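Side-chain contacts in putative alpha-N-acetylgalactosaminidase (Bacillus halodurans C-125, PDB 3CC1), which probably hydrolyses terminal alpha-linked N-acetylgalactosamine from glycoconjugates, using a TIM-barrel domain followed by a C-terminal beta-sandwich domain: residues Tyr37-Leu42 against His104-Lys109; Val52-Tyr57 against Lys182-Ala187; Met201-Ile206 against Leu215-Gly220. All coordinates share one frame; numbering follows the deposited sequence.

All three contacts lie in the barrel domain and can be read against its parallel sheet. Contact 1 sits where helices 28-41 and 97-105 end, at the N-terminal end of strand 109-115. Contact 2 lies at the opposite ends of strands 49-52 and 180-184, its centre about 23 Å from that of contact 1; along the chain the segments of these two alternate. Contact 3 follows in series, joining helix 196-208 to strand 214-216, with its centre about 12 Å from that of contact 2. Those two touch: Val183 N lies 2.9 Å from Ser216 O between neighbouring strands, and both meet one sulfate. Apolar packing holds the outer layer, while polar groups gather at the strands' C-terminal ends.

Contact 1 (Tyr37-Leu42 against His104-Lys109); sequences YMANHL and HDLGLK
Ala39 and Leu106 mark the closest backbone approach, their CA atoms 6.0 Å apart, where the last turn of helix 28-41 passes the turn that ends helix 97-105. The methyl of Ala39 points toward this turn, and its CB lies 3.9 Å from Leu106 CB, with Leu106 CD2 only slightly farther off. Such a small side chain lets the two backbones come close.

Leu108 meets the helix one residue earlier. Its fork crosses the chain of Met38, a selenomethionine here, at a slant: CD2 lies 3.9 Å from Met38 SE, and CD1 rests 4.0 Å from Met38 CB. With CG anti to its backbone N (chi1 -178°), Met38 runs straight on to SE and offers both methyls a row of three atoms. CD1 also approaches the backbone of Ala39.

Between the two leucines, Gly107 takes positive phi and closes helix 97-105 with a Schellman motif, its N bonded to His104 O at 2.9 Å. The reversal sends the chain into strand 109-115 with Leu106 and Leu108 both facing helix 28-41, while Lys43 satisfies the carbonyl of Leu106 from outside. Leu108 and Met38 both reach Ile50 of strand 49-52, which places the contact between the helical layer and the sheet of the barrel. An alanine in place of Leu108 is likely to leave a gap beside the Met38 chain, letting SE shift.

No hydrogen bond spans the two segments, so their pairing rests on the fit and burial of apolar side chains.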
loop_
_atom_site.group_PDB
_atom_site.type_symbol
_atom_site.label_atom_id
_atom_site.label_comp_id
_atom_site.label_asym_id
_atom_site.label_seq_id
_atom_site.Cartn_x
_atom_site.Cartn_y
_atom_site.Cartn_z
ATOM N N TYR A 37 40.172 13.482 -14.436
ATOM C CA TYR A 37 39.751 12.179 -14.927
ATOM C C TYR A 37 38.624 12.377 -15.916
ATOM O O TYR A 37 38.644 11.825 -16.997
ATOM C CB TYR A 37 39.314 11.273 -13.797
ATOM C CG TYR A 37 38.937 9.874 -14.228
ATOM C CD1 TYR A 37 37.675 9.596 -14.734
ATOM C CD2 TYR A 37 39.808 8.822 -14.057
ATOM C CE1 TYR A 37 37.326 8.332 -15.112
ATOM C CE2 TYR A 37 39.466 7.534 -14.447
ATOM C CZ TYR A 37 38.232 7.296 -14.949
ATOM O OH TYR A 37 37.873 6.033 -15.277
HETATM N N MSE A 38 37.657 13.187 -15.551
HETATM C CA MSE A 38 36.508 13.395 -16.408
HETATM C C MSE A 38 36.945 13.960 -17.763
HETATM O O MSE A 38 36.436 13.585 -18.813
HETATM C CB MSE A 38 35.527 14.344 -15.771
HETATM C CG MSE A 38 34.280 14.563 -16.623
HETATM SE SE MSE A 38 32.964 15.698 -15.717
HETATM C CE MSE A 38 32.520 14.472 -14.371
ATOM N N ALA A 39 37.914 14.857 -17.714
ATOM C CA ALA A 39 38.384 15.527 -18.903
ATOM C C ALA A 39 39.054 14.493 -19.797
ATOM O O ALA A 39 38.944 14.533 -21.013
ATOM C CB ALA A 39 39.406 16.624 -18.527
ATOM N N ASN A 40 39.756 13.564 -19.174
ATOM C CA ASN A 40 40.567 12.610 -19.922
ATOM C C ASN A 40 39.760 11.435 -20.467
ATOM O O ASN A 40 40.095 10.901 -21.498
ATOM C CB ASN A 40 41.703 12.085 -19.054
ATOM C CG ASN A 40 42.825 13.119 -18.867
ATOM O OD1 ASN A 40 43.125 13.902 -19.774
ATOM N ND2 ASN A 40 43.475 13.095 -17.707
ATOM N N HIS A 41 38.713 11.006 -19.769
ATOM C CA HIS A 41 38.025 9.762 -20.146
ATOM C C HIS A 41 36.544 9.915 -20.490
ATOM O O HIS A 41 35.971 9.031 -21.137
ATOM C CB HIS A 41 38.103 8.731 -19.000
ATOM C CG HIS A 41 39.486 8.355 -18.617
ATOM N ND1 HIS A 41 40.092 8.836 -17.472
ATOM C CD2 HIS A 41 40.405 7.583 -19.233
ATOM C CE1 HIS A 41 41.326 8.367 -17.404
ATOM N NE2 HIS A 41 41.541 7.608 -18.462
ATOM N N LEU A 42 35.924 11.000 -20.037
ATOM C CA LEU A 42 34.470 11.073 -20.012
ATOM C C LEU A 42 33.865 12.252 -20.796
ATOM O O LEU A 42 32.732 12.182 -21.263
ATOM C CB LEU A 42 33.992 11.106 -18.551
ATOM C CG LEU A 42 34.290 9.915 -17.628
ATOM C CD1 LEU A 42 33.786 10.199 -16.177
ATOM C CD2 LEU A 42 33.707 8.588 -18.171
ATOM N N HIS A 104 37.239 25.015 -16.034
ATOM C CA HIS A 104 36.914 25.555 -17.352
ATOM C C HIS A 104 38.046 25.292 -18.344
ATOM O O HIS A 104 37.793 25.010 -19.493
ATOM C CB HIS A 104 36.627 27.044 -17.298
ATOM C CG HIS A 104 35.387 27.390 -16.537
ATOM N ND1 HIS A 104 35.223 28.602 -15.906
ATOM C CD2 HIS A 104 34.255 26.682 -16.301
ATOM C CE1 HIS A 104 34.030 28.631 -15.327
ATOM N NE2 HIS A 104 33.426 27.476 -15.546
ATOM N N ASP A 105 39.283 25.347 -17.858
ATOM C CA ASP A 105 40.462 25.099 -18.688
ATOM C C ASP A 105 40.510 23.659 -19.123
ATOM O O ASP A 105 41.134 23.362 -20.115
ATOM C CB ASP A 105 41.760 25.407 -17.943
ATOM C CG ASP A 105 41.994 26.912 -17.766
ATOM O OD1 ASP A 105 41.364 27.724 -18.490
ATOM O OD2 ASP A 105 42.790 27.264 -16.883
ATOM N N LEU A 106 39.845 22.775 -18.389
ATOM C CA LEU A 106 39.704 21.346 -18.814
ATOM C C LEU A 106 38.480 21.131 -19.760
ATOM O O LEU A 106 38.182 20.012 -20.183
ATOM C CB LEU A 106 39.583 20.427 -17.593
ATOM C CG LEU A 106 40.822 20.297 -16.702
ATOM C CD1 LEU A 106 40.483 19.654 -15.319
ATOM C CD2 LEU A 106 41.903 19.529 -17.455
ATOM N N GLY A 107 37.782 22.216 -20.082
ATOM C CA GLY A 107 36.580 22.161 -20.891
ATOM C C GLY A 107 35.356 21.654 -20.135
ATOM O O GLY A 107 34.426 21.119 -20.736
ATOM N N LEU A 108 35.371 21.800 -18.814
ATOM C CA LEU A 108 34.296 21.299 -17.975
ATOM C C LEU A 108 33.585 22.478 -17.314
ATOM O O LEU A 108 33.952 23.627 -17.497
ATOM C CB LEU A 108 34.851 20.314 -16.943
ATOM C CG LEU A 108 35.570 19.036 -17.411
ATOM C CD1 LEU A 108 36.073 18.269 -16.196
ATOM C CD2 LEU A 108 34.656 18.143 -18.282
ATOM N N LYS A 109 32.542 22.178 -16.572
ATOM C CA LYS A 109 31.707 23.183 -15.898
ATOM C C LYS A 109 31.704 22.936 -14.396
ATOM O O LYS A 109 31.882 21.801 -13.942
ATOM C CB LYS A 109 30.290 23.141 -16.460
ATOM C CG LYS A 109 30.209 23.729 -17.880
ATOM C CD LYS A 109 28.873 23.474 -18.545
ATOM C CE LYS A 109 28.817 24.085 -19.997
ATOM N NZ LYS A 109 29.245 25.511 -20.013
#

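Contact 2 (Val52-Tyr57 against Lys182-Ala187); sequences VDIQWY and KVDDIA. With SO4 (sulfate ion), chain C; IMD (imidazole), chain G.
The carboxylates of Asp53 and Asp184 approach each other across the C-terminal ends of strands 49-52 and 180-184, the side of a TIM barrel where the active site of such enzymes lies. They come within 3.9 Å, measured from Asp53 OD1 to Asp184 OD2. A bound imidazole, probably from the crystallisation liquor, lies beside both carboxylates: its N3 is 3.0 Å from Asp53 OD1 and makes a long, weak bond to Asp184 OD2. The stronger partner of Asp184 OD2 is His113 ND1, on the intervening strand 109-115. Asp53 OD2 is bonded to Asn17 ND2.

Asp53 OD1 also turns back on its own chain and accepts a bond from Ile54 N, 2.8 Å from Asp53 OD1, on its anti side and 28° out of the carboxylate plane.

Ile54 follows and brings its CG2 methyl against Asp184 OD2 at 3.3 Å, a close approach of carbon to carboxylate oxygen. CG1 sits between the backbone N and the carbonyl carbon (chi1 61°), leaving CG2 as the branch that crosses to the aspartate. The same side chain packs on Leu191 of the second subunit, so this rim of the barrel also belongs to the assembly. Farther along, Trp56 NE1 bonds to His113 O and Tyr57 OH to Asp151.

Beyond Asp184 the opposing chain wraps a sulfate with successive backbone N-H groups. Asp185 N reaches O2, while Ile186 N and Ala187 N share O3, the latter bond almost straight at 174° and 3.0 Å from Ala187 N to sulfate O3.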
loop_
_atom_site.group_PDB
_atom_site.type_symbol
_atom_site.label_atom_id
_atom_site.label_comp_id
_atom_site.label_asym_id
_atom_site.label_seq_id
_atom_site.Cartn_x
_atom_site.Cartn_y
_atom_site.Cartn_z
ATOM N N VAL A 52 30.533 20.548 -6.268
ATOM C CA VAL A 52 30.915 20.493 -4.876
ATOM C C VAL A 52 29.630 20.564 -4.069
ATOM O O VAL A 52 28.834 21.486 -4.190
ATOM C CB VAL A 52 31.909 21.638 -4.485
ATOM C CG1 VAL A 52 32.090 21.704 -2.957
ATOM C CG2 VAL A 52 33.262 21.482 -5.188
ATOM N N ASP A 53 29.391 19.540 -3.281
ATOM C CA ASP A 53 28.181 19.512 -2.477
ATOM C C ASP A 53 28.286 20.447 -1.234
ATOM O O ASP A 53 29.247 21.227 -1.058
ATOM C CB ASP A 53 27.761 18.053 -2.148
ATOM C CG ASP A 53 26.220 17.867 -2.166
ATOM O OD1 ASP A 53 25.538 18.356 -1.261
ATOM O OD2 ASP A 53 25.687 17.315 -3.132
ATOM N N ILE A 54 27.266 20.363 -0.393
ATOM C CA ILE A 54 27.060 21.303 0.669
ATOM C C ILE A 54 28.204 21.321 1.699
ATOM O O ILE A 54 28.991 20.374 1.814
ATOM C CB ILE A 54 25.726 21.064 1.414
ATOM C CG1 ILE A 54 25.677 19.670 2.062
ATOM C CG2 ILE A 54 24.534 21.316 0.517
ATOM C CD1 ILE A 54 24.643 19.526 3.197
ATOM N N GLN A 55 28.263 22.430 2.402
ATOM C CA GLN A 55 29.135 22.622 3.567
ATOM C C GLN A 55 30.587 22.838 3.160
ATOM O O GLN A 55 31.512 22.592 3.921
ATOM C CB GLN A 55 28.930 21.496 4.607
ATOM C CG GLN A 55 27.540 21.618 5.252
ATOM C CD GLN A 55 27.186 20.506 6.229
ATOM O OE1 GLN A 55 26.806 20.792 7.357
ATOM N NE2 GLN A 55 27.219 19.259 5.776
ATOM N N TRP A 56 30.746 23.322 1.938
ATOM C CA TRP A 56 32.023 23.763 1.435
ATOM C C TRP A 56 32.570 24.984 2.186
ATOM O O TRP A 56 33.734 25.321 1.999
ATOM C CB TRP A 56 31.940 24.047 -0.089
ATOM C CG TRP A 56 30.742 24.861 -0.521
ATOM C CD1 TRP A 56 29.588 24.370 -1.019
ATOM C CD2 TRP A 56 30.592 26.293 -0.498
ATOM N NE1 TRP A 56 28.702 25.390 -1.275
ATOM C CE2 TRP A 56 29.301 26.584 -0.984
ATOM C CE3 TRP A 56 31.414 27.353 -0.110
ATOM C CZ2 TRP A 56 28.827 27.869 -1.091
ATOM C CZ3 TRP A 56 30.946 28.623 -0.225
ATOM C CH2 TRP A 56 29.658 28.882 -0.706
ATOM N N TYR A 57 31.747 25.539 3.106
ATOM C CA TYR A 57 32.009 26.777 3.858
ATOM C C TYR A 57 32.255 26.496 5.345
ATOM O O TYR A 57 32.380 27.413 6.142
ATOM C CB TYR A 57 30.816 27.758 3.686
ATOM C CG TYR A 57 29.496 27.036 3.809
ATOM C CD1 TYR A 57 29.020 26.644 5.072
ATOM C CD2 TYR A 57 28.767 26.667 2.681
ATOM C CE1 TYR A 57 27.837 25.929 5.190
ATOM C CE2 TYR A 57 27.588 25.969 2.797
ATOM C CZ TYR A 57 27.141 25.587 4.059
ATOM O OH TYR A 57 25.954 24.899 4.205
ATOM N N LYS A 182 22.666 24.045 -7.246
ATOM C CA LYS A 182 21.551 23.264 -6.714
ATOM C C LYS A 182 21.219 23.787 -5.319
ATOM O O LYS A 182 22.102 23.907 -4.477
ATOM C CB LYS A 182 21.884 21.773 -6.637
ATOM C CG LYS A 182 20.721 20.898 -6.101
ATOM C CD LYS A 182 20.549 19.616 -6.882
ATOM C CE LYS A 182 19.283 18.831 -6.380
ATOM N N VAL A 183 19.950 24.104 -5.083
ATOM C CA VAL A 183 19.523 24.577 -3.763
ATOM C C VAL A 183 18.900 23.391 -3.017
ATOM O O VAL A 183 17.936 22.754 -3.484
ATOM C CB VAL A 183 18.552 25.757 -3.870
ATOM C CG1 VAL A 183 18.275 26.385 -2.484
ATOM C CG2 VAL A 183 19.082 26.778 -4.907
ATOM N N ASP A 184 19.505 23.080 -1.866
ATOM C CA ASP A 184 18.971 22.090 -0.927
ATOM C C ASP A 184 18.100 22.756 0.156
ATOM O O ASP A 184 18.140 23.988 0.364
ATOM C CB ASP A 184 20.138 21.283 -0.340
ATOM C CG ASP A 184 20.884 20.427 -1.435
ATOM O OD1 ASP A 184 20.214 19.833 -2.325
ATOM O OD2 ASP A 184 22.109 20.301 -1.402
ATOM N N ASP A 185 17.274 21.943 0.813
ATOM C CA ASP A 185 16.283 22.428 1.805
ATOM C C ASP A 185 15.276 23.393 1.196
ATOM O O ASP A 185 14.809 24.321 1.846
ATOM C CB ASP A 185 16.923 23.158 2.967
ATOM C CG ASP A 185 15.911 23.467 4.097
ATOM O OD1 ASP A 185 15.042 22.601 4.344
ATOM O OD2 ASP A 185 15.957 24.575 4.707
ATOM N N ILE A 186 14.950 23.149 -0.060
ATOM C CA ILE A 186 14.082 24.021 -0.813
ATOM C C ILE A 186 12.736 23.360 -1.045
ATOM O O ILE A 186 11.763 24.058 -1.289
ATOM C CB ILE A 186 14.767 24.480 -2.151
ATOM C CG1 ILE A 186 14.112 25.771 -2.639
ATOM C CG2 ILE A 186 14.765 23.347 -3.202
ATOM C CD1 ILE A 186 14.207 26.976 -1.631
ATOM N N ALA A 187 12.673 22.033 -0.955
ATOM C CA ALA A 187 11.394 21.358 -0.811
ATOM C C ALA A 187 10.919 21.517 0.679
ATOM O O ALA A 187 11.684 21.949 1.568
ATOM C CB ALA A 187 11.492 19.841 -1.245
HETATM S S SO4 C . 15.412 19.189 -0.430
HETATM O O1 SO4 C . 14.389 19.251 0.616
HETATM O O2 SO4 C . 16.788 19.296 0.122
HETATM O O3 SO4 C . 15.195 20.382 -1.256
HETATM O O4 SO4 C . 15.295 17.981 -1.228
HETATM N N1 IMD G . 21.970 15.778 1.210
HETATM C C2 IMD G . 21.914 17.039 0.706
HETATM N N3 IMD G . 23.017 17.237 -0.062
HETATM C C4 IMD G . 23.757 16.114 -0.022
HETATM C C5 IMD G . 23.096 15.194 0.769
#

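Contact 3 (Met201-Ile206 against Leu215-Gly220); sequences MIQRAI and LSLSPG. With SO4 (sulfate ion), chain C.
Leu215 meets three residues of helix 196-208, two of them at its terminal fork and the third at its CB. Ile202 crosses it at about a right angle, its CG2 branch set against the fork, 3.9 Å from Leu215 CD2 and scarcely farther from CD1. Gln203 also crosses nearly perpendicularly, and here it is the aliphatic part that touches: Gln203 CG lies 3.7 Å from Leu215 CD2. That methyl therefore meets both an isoleucine branch and a glutamine methylene, from directions roughly at right angles. Ile206 comes in at a slant lower down, with CD1 resting 3.7 Å from Leu215 CB; holding CG1 opposite the backbone N (chi1 -163°) and extending onward, it carries its tip to the root of the leucine rather than to its fork.

The pairing belongs to a beta-alpha-beta unit, in which helix 196-208 links strand 180-184 to its parallel neighbour 214-216 and packs back on the sheet. Leu215 and Leu217 both touch Val183 of the preceding strand while facing the helix, so the same layer of side chains joins all three elements.

Past the strand, Leu217 meets only the far end of Gln203, whose amide NE2 lies 4.1 Å from Leu217 CD1, again with the two side chains crossing at roughly a right angle. Ser218 instead serves the sulfate: its OG donates to O4 at 2.7 Å, and Arg190 of the second subunit binds the same ion.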
loop_
_atom_site.group_PDB
_atom_site.type_symbol
_atom_site.label_atom_id
_atom_site.label_comp_id
_atom_site.label_asym_id
_atom_site.label_seq_id
_atom_site.Cartn_x
_atom_site.Cartn_y
_atom_site.Cartn_z
HETATM N N MSE A 201 12.331 34.254 -5.513
HETATM C CA MSE A 201 13.456 35.194 -5.334
HETATM C C MSE A 201 14.768 34.618 -5.866
HETATM O O MSE A 201 15.540 35.327 -6.481
HETATM C CB MSE A 201 13.652 35.561 -3.862
HETATM C CG MSE A 201 12.562 36.460 -3.342
HETATM SE SE MSE A 201 12.927 37.197 -1.578
HETATM C CE MSE A 201 13.330 35.587 -0.594
ATOM N N ILE A 202 15.006 33.328 -5.586
ATOM C CA ILE A 202 16.218 32.652 -6.029
ATOM C C ILE A 202 16.230 32.717 -7.550
ATOM O O ILE A 202 17.230 33.028 -8.179
ATOM C CB ILE A 202 16.325 31.207 -5.470
ATOM C CG1 ILE A 202 16.576 31.282 -3.949
ATOM C CG2 ILE A 202 17.418 30.410 -6.223
ATOM C CD1 ILE A 202 16.260 30.007 -3.148
ATOM N N GLN A 203 15.076 32.483 -8.135
ATOM C CA GLN A 203 14.970 32.423 -9.591
ATOM C C GLN A 203 15.268 33.777 -10.226
ATOM O O GLN A 203 16.008 33.884 -11.215
ATOM C CB GLN A 203 13.608 31.882 -10.013
ATOM C CG GLN A 203 13.466 30.380 -9.770
ATOM C CD GLN A 203 12.055 29.875 -10.026
ATOM O OE1 GLN A 203 11.084 30.585 -9.795
ATOM N NE2 GLN A 203 11.944 28.638 -10.508
ATOM N N ARG A 204 14.728 34.820 -9.617
ATOM C CA ARG A 204 14.979 36.174 -10.068
ATOM C C ARG A 204 16.438 36.574 -9.919
ATOM O O ARG A 204 16.983 37.276 -10.774
ATOM C CB ARG A 204 14.086 37.157 -9.313
ATOM C CG ARG A 204 12.662 37.036 -9.740
ATOM C CD ARG A 204 11.848 38.216 -9.288
ATOM N NE ARG A 204 11.442 38.048 -7.904
ATOM C CZ ARG A 204 10.247 37.601 -7.539
ATOM N NH1 ARG A 204 9.350 37.281 -8.457
ATOM N NH2 ARG A 204 9.957 37.463 -6.252
ATOM N N ALA A 205 17.055 36.119 -8.824
ATOM C CA ALA A 205 18.454 36.425 -8.512
ATOM C C ALA A 205 19.387 35.787 -9.515
ATOM O O ALA A 205 20.272 36.439 -10.055
ATOM C CB ALA A 205 18.815 35.965 -7.069
ATOM N N ILE A 206 19.191 34.506 -9.785
ATOM C CA ILE A 206 20.063 33.828 -10.747
ATOM C C ILE A 206 19.881 34.465 -12.135
ATOM O O ILE A 206 20.818 34.610 -12.916
ATOM C CB ILE A 206 19.863 32.292 -10.737
ATOM C CG1 ILE A 206 21.045 31.619 -11.402
ATOM C CG2 ILE A 206 18.563 31.867 -11.424
ATOM C CD1 ILE A 206 21.081 30.120 -11.200
ATOM N N LEU A 215 20.039 26.478 -12.655
ATOM C CA LEU A 215 19.458 26.369 -11.339
ATOM C C LEU A 215 18.762 25.035 -11.210
ATOM O O LEU A 215 17.913 24.670 -12.014
ATOM C CB LEU A 215 18.439 27.478 -11.080
ATOM C CG LEU A 215 17.797 27.430 -9.675
ATOM C CD1 LEU A 215 18.885 27.600 -8.622
ATOM C CD2 LEU A 215 16.687 28.488 -9.567
ATOM N N SER A 216 19.111 24.308 -10.169
ATOM C CA SER A 216 18.456 23.063 -9.879
ATOM C C SER A 216 17.843 23.156 -8.498
ATOM O O SER A 216 18.501 23.581 -7.538
ATOM C CB SER A 216 19.503 21.974 -9.941
ATOM O OG SER A 216 18.939 20.744 -9.594
ATOM N N LEU A 217 16.570 22.807 -8.400
ATOM C CA LEU A 217 15.867 22.888 -7.127
ATOM C C LEU A 217 15.644 21.478 -6.557
ATOM O O LEU A 217 16.613 20.705 -6.388
ATOM C CB LEU A 217 14.571 23.672 -7.276
ATOM C CG LEU A 217 14.830 25.144 -7.661
ATOM C CD1 LEU A 217 13.545 25.851 -7.931
ATOM C CD2 LEU A 217 15.657 25.909 -6.627
ATOM N N SER A 218 14.407 21.125 -6.229
ATOM C CA SER A 218 14.161 19.781 -5.646
ATOM C C SER A 218 12.883 19.163 -6.179
ATOM O O SER A 218 11.888 19.109 -5.489
ATOM C CB SER A 218 14.168 19.835 -4.098
ATOM O OG SER A 218 14.017 18.531 -3.545
ATOM N N PRO A 219 12.898 18.718 -7.447
ATOM C CA PRO A 219 11.655 18.314 -8.104
ATOM C C PRO A 219 11.222 16.919 -7.703
ATOM O O PRO A 219 10.101 16.492 -8.017
ATOM C CB PRO A 219 12.022 18.368 -9.600
ATOM C CG PRO A 219 13.480 18.061 -9.634
ATOM C CD PRO A 219 14.056 18.666 -8.353
ATOM N N GLY A 220 12.092 16.215 -7.001
ATOM C CA GLY A 220 11.862 14.785 -6.732
ATOM C C GLY A 220 12.141 13.938 -7.981
ATOM O O GLY A 220 12.551 14.464 -9.028
HETATM S S SO4 C . 15.412 19.189 -0.430
HETATM O O1 SO4 C . 14.389 19.251 0.616
HETATM O O2 SO4 C . 16.788 19.296 0.122
HETATM O O3 SO4 C . 15.195 20.382 -1.256
HETATM O O4 SO4 C . 15.295 17.981 -1.228
#